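Local coordinates for high choriolytic enzyme 1 (Oryzias latipes, PDB 3VTG), which hydrolyses the inner layer of the fish egg envelope at hatching, acting as a zinc metalloendopeptidase of the astacin family, at residues L105-E110 / I190-V195; Q111-R116 / L143-D148. All coordinates share one frame; numbering follows the deposited sequence.

Interaction 1. Residues L105-E110 / I190-V195. With ZN (zinc ion), chain B.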
loop_
_atom_site.group_PDB
_atom_site.type_symbol
_atom_site.label_atom_id
_atom_site.label_comp_id
_atom_site.label_asym_id
_atom_site.label_seq_id
_atom_site.Cartn_x
_atom_site.Cartn_y
_atom_site.Cartn_z
ATOM N N LEU A 105 -3.597 4.681 3.314
ATOM C CA LEU A 105 -4.369 5.656 2.542
ATOM C C LEU A 105 -5.671 5.096 1.962
ATOM O O LEU A 105 -6.585 5.859 1.638
ATOM C CB LEU A 105 -3.521 6.265 1.424
ATOM C CG LEU A 105 -2.350 7.165 1.821
ATOM C CD1 LEU A 105 -1.639 7.658 0.571
ATOM C CD2 LEU A 105 -2.810 8.332 2.679
ATOM N N GLY A 106 -5.743 3.773 1.822
ATOM C CA GLY A 106 -6.942 3.102 1.318
ATOM C C GLY A 106 -6.751 2.270 0.061
ATOM O O GLY A 106 -7.731 1.852 -0.556
ATOM N N PHE A 107 -5.498 2.014 -0.313
ATOM C CA PHE A 107 -5.194 1.277 -1.543
ATOM C C PHE A 107 -4.880 -0.194 -1.316
ATOM O O PHE A 107 -4.196 -0.562 -0.357
ATOM C CB PHE A 107 -4.075 1.966 -2.324
ATOM C CG PHE A 107 -4.453 3.329 -2.804
ATOM C CD1 PHE A 107 -5.307 3.485 -3.892
ATOM C CD2 PHE A 107 -3.997 4.461 -2.144
ATOM C CE1 PHE A 107 -5.683 4.743 -4.324
ATOM C CE2 PHE A 107 -4.367 5.725 -2.575
ATOM C CZ PHE A 107 -5.209 5.864 -3.667
ATOM N N GLN A 108 -5.385 -1.022 -2.223
ATOM C CA GLN A 108 -5.242 -2.472 -2.135
ATOM C C GLN A 108 -4.246 -2.984 -3.168
ATOM O O GLN A 108 -3.793 -2.231 -4.031
ATOM C CB GLN A 108 -6.608 -3.139 -2.309
ATOM C CG GLN A 108 -7.640 -2.616 -1.321
ATOM C CD GLN A 108 -9.039 -3.106 -1.605
ATOM O OE1 GLN A 108 -9.834 -2.414 -2.240
ATOM N NE2 GLN A 108 -9.349 -4.306 -1.135
ATOM N N HIS A 109 -3.893 -4.263 -3.069
ATOM C CA HIS A 109 -2.948 -4.866 -4.008
ATOM C C HIS A 109 -3.466 -4.846 -5.415
ATOM O O HIS A 109 -4.645 -5.126 -5.658
ATOM C CB HIS A 109 -2.589 -6.283 -3.583
ATOM C CG HIS A 109 -1.872 -6.351 -2.258
ATOM N ND1 HIS A 109 -2.225 -7.210 -1.288
ATOM C CD2 HIS A 109 -0.809 -5.606 -1.759
ATOM C CE1 HIS A 109 -1.425 -7.032 -0.223
ATOM N NE2 HIS A 109 -0.555 -6.052 -0.516
ATOM N N GLU A 110 -2.580 -4.509 -6.349
ATOM C CA GLU A 110 -2.942 -4.350 -7.756
ATOM C C GLU A 110 -3.609 -5.591 -8.352
ATOM O O GLU A 110 -4.586 -5.469 -9.098
ATOM C CB GLU A 110 -1.716 -3.942 -8.584
ATOM C CG GLU A 110 -2.039 -3.405 -9.971
ATOM C CD GLU A 110 -2.668 -2.021 -9.955
ATOM O OE1 GLU A 110 -2.936 -1.476 -8.859
ATOM O OE2 GLU A 110 -2.902 -1.479 -11.052
ATOM N N ILE A 190 0.776 7.519 -7.806
ATOM C CA ILE A 190 0.694 8.935 -7.436
ATOM C C ILE A 190 -0.631 9.555 -7.890
ATOM O O ILE A 190 -1.297 10.252 -7.119
ATOM C CB ILE A 190 1.918 9.719 -7.977
ATOM C CG1 ILE A 190 3.209 9.274 -7.265
ATOM C CG2 ILE A 190 1.718 11.230 -7.870
ATOM C CD1 ILE A 190 3.265 9.571 -5.778
ATOM N N THR A 191 -1.017 9.275 -9.134
ATOM C CA THR A 191 -2.265 9.790 -9.692
ATOM C C THR A 191 -3.464 9.341 -8.851
ATOM O O THR A 191 -4.351 10.141 -8.545
ATOM C CB THR A 191 -2.434 9.368 -11.168
ATOM O OG1 THR A 191 -1.349 9.900 -11.940
ATOM C CG2 THR A 191 -3.755 9.880 -11.744
ATOM N N ARG A 192 -3.472 8.067 -8.460
ATOM C CA ARG A 192 -4.558 7.510 -7.657
ATOM C C ARG A 192 -4.732 8.219 -6.315
ATOM O O ARG A 192 -5.856 8.516 -5.916
ATOM C CB ARG A 192 -4.353 6.013 -7.435
ATOM C CG ARG A 192 -4.604 5.169 -8.670
ATOM C CD ARG A 192 -3.948 3.816 -8.505
ATOM N NE ARG A 192 -4.060 3.010 -9.715
ATOM C CZ ARG A 192 -3.507 1.812 -9.868
ATOM N NH1 ARG A 192 -2.781 1.275 -8.895
ATOM N NH2 ARG A 192 -3.672 1.155 -11.005
ATOM N N ILE A 193 -3.621 8.488 -5.630
ATOM C CA ILE A 193 -3.650 9.252 -4.384
ATOM C C ILE A 193 -4.297 10.618 -4.626
ATOM O O ILE A 193 -5.198 11.029 -3.891
ATOM C CB ILE A 193 -2.235 9.430 -3.789
ATOM C CG1 ILE A 193 -1.650 8.073 -3.363
ATOM C CG2 ILE A 193 -2.260 10.410 -2.619
ATOM C CD1 ILE A 193 -0.148 8.080 -3.142
ATOM N N ASN A 194 -3.852 11.295 -5.681
ATOM C CA ASN A 194 -4.339 12.630 -6.009
ATOM C C ASN A 194 -5.817 12.671 -6.389
ATOM O O ASN A 194 -6.516 13.624 -6.053
ATOM C CB ASN A 194 -3.470 13.276 -7.092
ATOM C CG ASN A 194 -2.088 13.654 -6.583
ATOM O OD1 ASN A 194 -1.122 13.688 -7.343
ATOM N ND2 ASN A 194 -1.989 13.942 -5.295
ATOM N N VAL A 195 -6.292 11.635 -7.076
ATOM C CA VAL A 195 -7.708 11.544 -7.433
ATOM C C VAL A 195 -8.564 11.234 -6.199
ATOM O O VAL A 195 -9.557 11.915 -5.941
ATOM C CB VAL A 195 -7.962 10.523 -8.568
ATOM C CG1 VAL A 195 -9.454 10.362 -8.826
ATOM C CG2 VAL A 195 -7.264 10.957 -9.850
HETATM ZN ZN ZN B . 0.554 -5.057 0.877
HETATM O O HOH W 1 1.175 -5.191 2.909
HETATM O O HOH W 2 2.075 -6.785 0.753
#

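Interaction 2. Residues Q111-R116 / L143-D148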
loop_
_atom_site.group_PDB
_atom_site.type_symbol
_atom_site.label_atom_id
_atom_site.label_comp_id
_atom_site.label_asym_id
_atom_site.label_seq_id
_atom_site.Cartn_x
_atom_site.Cartn_y
_atom_site.Cartn_z
ATOM N N GLN A 111 -3.091 -6.773 -8.013
ATOM C CA GLN A 111 -3.593 -8.020 -8.590
ATOM C C GLN A 111 -5.017 -8.369 -8.146
ATOM O O GLN A 111 -5.610 -9.309 -8.668
ATOM C CB GLN A 111 -2.632 -9.192 -8.329
ATOM C CG GLN A 111 -2.680 -9.792 -6.928
ATOM C CD GLN A 111 -1.857 -9.024 -5.909
ATOM O OE1 GLN A 111 -1.075 -8.134 -6.255
ATOM N NE2 GLN A 111 -2.028 -9.372 -4.639
ATOM N N THR A 112 -5.559 -7.616 -7.191
ATOM C CA THR A 112 -6.932 -7.837 -6.724
ATOM C C THR A 112 -7.943 -6.874 -7.351
ATOM O O THR A 112 -9.129 -6.926 -7.028
ATOM C CB THR A 112 -7.048 -7.778 -5.185
ATOM O OG1 THR A 112 -6.871 -6.431 -4.728
ATOM C CG2 THR A 112 -6.030 -8.700 -4.521
ATOM N N ARG A 113 -7.479 -5.999 -8.244
ATOM C CA ARG A 113 -8.374 -5.093 -8.972
ATOM C C ARG A 113 -9.482 -5.868 -9.681
ATOM O O ARG A 113 -9.276 -6.998 -10.125
ATOM C CB ARG A 113 -7.598 -4.280 -10.006
ATOM C CG ARG A 113 -6.902 -3.042 -9.467
ATOM C CD ARG A 113 -6.079 -2.369 -10.557
ATOM N NE ARG A 113 -6.877 -1.977 -11.718
ATOM C CZ ARG A 113 -7.137 -0.722 -12.080
ATOM N NH1 ARG A 113 -6.665 0.305 -11.378
ATOM N NH2 ARG A 113 -7.874 -0.496 -13.157
ATOM N N SER A 114 -10.653 -5.249 -9.794
ATOM C CA SER A 114 -11.808 -5.885 -10.422
ATOM C C SER A 114 -11.558 -6.306 -11.870
ATOM O O SER A 114 -12.201 -7.232 -12.361
ATOM C CB SER A 114 -13.018 -4.958 -10.357
ATOM O OG SER A 114 -12.744 -3.742 -11.025
ATOM N N ASP A 115 -10.628 -5.628 -12.541
ATOM C CA ASP A 115 -10.317 -5.900 -13.943
ATOM C C ASP A 115 -9.070 -6.771 -14.148
ATOM O O ASP A 115 -8.605 -6.931 -15.274
ATOM C CB ASP A 115 -10.193 -4.580 -14.729
ATOM C CG ASP A 115 -9.099 -3.660 -14.194
ATOM O OD1 ASP A 115 -8.454 -3.982 -13.174
ATOM O OD2 ASP A 115 -8.887 -2.596 -14.805
ATOM N N ARG A 116 -8.555 -7.352 -13.065
ATOM C CA ARG A 116 -7.252 -8.030 -13.085
ATOM C C ARG A 116 -7.124 -9.201 -14.067
ATOM O O ARG A 116 -6.034 -9.456 -14.576
ATOM C CB ARG A 116 -6.845 -8.467 -11.670
ATOM C CG ARG A 116 -7.672 -9.602 -11.079
ATOM C CD ARG A 116 -6.968 -10.942 -11.228
ATOM N NE ARG A 116 -7.750 -12.055 -10.688
ATOM C CZ ARG A 116 -7.828 -12.368 -9.396
ATOM N NH1 ARG A 116 -7.186 -11.643 -8.487
ATOM N NH2 ARG A 116 -8.558 -13.408 -9.009
ATOM N N LEU A 143 -10.724 4.408 -9.828
ATOM C CA LEU A 143 -10.470 5.849 -9.950
ATOM C C LEU A 143 -10.160 6.298 -11.383
ATOM O O LEU A 143 -9.398 7.245 -11.595
ATOM C CB LEU A 143 -9.358 6.279 -8.972
ATOM C CG LEU A 143 -9.614 6.048 -7.476
ATOM C CD1 LEU A 143 -8.318 6.151 -6.687
ATOM C CD2 LEU A 143 -10.645 7.024 -6.931
ATOM N N ASN A 144 -10.771 5.615 -12.352
ATOM C CA ASN A 144 -10.535 5.845 -13.784
ATOM C C ASN A 144 -9.081 5.654 -14.221
ATOM O O ASN A 144 -8.654 6.180 -15.252
ATOM C CB ASN A 144 -11.076 7.218 -14.226
ATOM C CG ASN A 144 -12.587 7.231 -14.374
ATOM O OD1 ASN A 144 -13.219 6.182 -14.497
ATOM N ND2 ASN A 144 -13.171 8.423 -14.377
ATOM N N THR A 145 -8.331 4.890 -13.430
ATOM C CA THR A 145 -6.950 4.550 -13.756
ATOM C C THR A 145 -6.889 3.104 -14.255
ATOM O O THR A 145 -7.746 2.292 -13.896
ATOM C CB THR A 145 -6.002 4.749 -12.549
ATOM O OG1 THR A 145 -6.217 3.722 -11.570
ATOM C CG2 THR A 145 -6.202 6.129 -11.922
ATOM N N PRO A 146 -5.888 2.778 -15.093
ATOM C CA PRO A 146 -5.791 1.436 -15.645
ATOM C C PRO A 146 -4.996 0.505 -14.738
ATOM O O PRO A 146 -4.345 0.957 -13.789
ATOM C CB PRO A 146 -5.020 1.666 -16.942
ATOM C CG PRO A 146 -4.093 2.786 -16.609
ATOM C CD PRO A 146 -4.780 3.630 -15.561
ATOM N N TYR A 147 -5.049 -0.788 -15.039
ATOM C CA TYR A 147 -4.213 -1.769 -14.373
ATOM C C TYR A 147 -2.752 -1.414 -14.631
ATOM O O TYR A 147 -2.364 -1.145 -15.767
ATOM C CB TYR A 147 -4.515 -3.159 -14.919
ATOM C CG TYR A 147 -3.994 -4.282 -14.058
ATOM C CD1 TYR A 147 -4.817 -4.902 -13.122
ATOM C CD2 TYR A 147 -2.677 -4.727 -14.179
ATOM C CE1 TYR A 147 -4.344 -5.931 -12.327
ATOM C CE2 TYR A 147 -2.195 -5.759 -13.391
ATOM C CZ TYR A 147 -3.033 -6.357 -12.469
ATOM O OH TYR A 147 -2.563 -7.380 -11.682
ATOM N N ASP A 148 -1.953 -1.403 -13.569
ATOM C CA ASP A 148 -0.562 -0.969 -13.651
ATOM C C ASP A 148 0.384 -2.053 -13.143
ATOM O O ASP A 148 0.542 -2.236 -11.933
ATOM C CB ASP A 148 -0.380 0.336 -12.862
ATOM C CG ASP A 148 1.026 0.914 -12.970
ATOM O OD1 ASP A 148 1.872 0.385 -13.727
ATOM O OD2 ASP A 148 1.279 1.922 -12.277
HETATM O O HOH W 3 -7.321 -1.403 -16.783
#

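Interaction 1. Residues L105-E110 / I190-V195
E110 and R192 meet end-on in a buried salt bridge, each carboxylate oxygen taking one guanidinium nitrogen. R192 NH2 reaches the syn lone pair of E110 OE2 at 2.7 Å, nearly straight and close to the guanidinium plane; R192 NH1 meets E110 OE1 at 2.8 Å on a more bent path, tilted out of both planes. The arginine chain runs extended from CG to NE, while the glutamate has CG anti to the backbone N (chi1 -165°) and bends at chi2 to bring its carboxylate round. Second partners hold both groups: D148 N donates to E110 OE2, and R192 NE donates to T145 OG1.

In the astacin motif HExxHxxGxxHE, G106 makes the turn after helix 94-105 as a Schellman motif with positive phi, and H109 NE2 binds the zinc at 2.0 Å beside H99, H103 and two waters. E110 is the closing glutamate.

Apolar packing joins the same loop to helix 187-196. F107 sets CE1 3.6 Å from R192 CB and CE2 3.7 Å from I193 CG1. R192 O lies at the ring edge, 3.5 Å from F107 CZ. L105 CD1 touches I193 CG1 at 4.0 Å, and strand 51-55 adds I51 against both residues.

Interaction 2. Residues Q111-R116 / L143-D148
R113 reaches across to the backbone of T145, where its NH2 donates to T145 O at 2.9 Å, close to the guanidinium plane. NH1 adds only weak bonds to T145 O and OG1, the hydroxyl having N142 as its stronger partner. The arginine starts with CG anti to its carbonyl carbon and bends at chi3 (58°), bringing one face of the guanidinium against the peptide that joins P146 to Y147, which sits toward its rim. D115 turns back within the type I turn R113-R116 and takes the guanidinium side-on: R113 NE to D115 OD1 at 2.9 Å and R113 NH2 to D115 OD2 at 2.9 Å. A water joins D115 OD2 to Y147 N.

Y147, CG anti to its backbone N (chi1 -164°), passes R113 head to tail, ring and guanidinium planes 82° apart. Its CE1 lies 3.6 Å from R116 CB, while CD1 rests near R113 CD and the hydroxyl oxygen comes up against Q111 CA. R116 NH1 bonds Q111 O at 2.8 Å and also F135 O.

An alanine at R113 would probably leave D115 without its charged mate and T145 O without its main donor here. The contact thus ties the turn after the zinc-binding motif to loop 143-148 through one shared guanidinium, whose charge D115 probably offsets.

The centres of interactions 1 and 2 lie about 11 Å apart, and both belong to the astacin catalytic domain. Along the chain the order is 105-110, 111-116, 143-148, 190-195, with interaction 2 nested inside the loop closed by interaction 1. The first two segments are continuous: the chain leaves helix 94-105, supplies the third zinc histidine and runs on into the turn of interaction 2. The two contacts also touch directly, through polar bonds of the glutamate and arginine of interaction 1 and through E110 O packed on Y147 CE1. The zinc-binding loop, loop 143-148 and the C-terminal helix 187-196 are thereby joined into one unit.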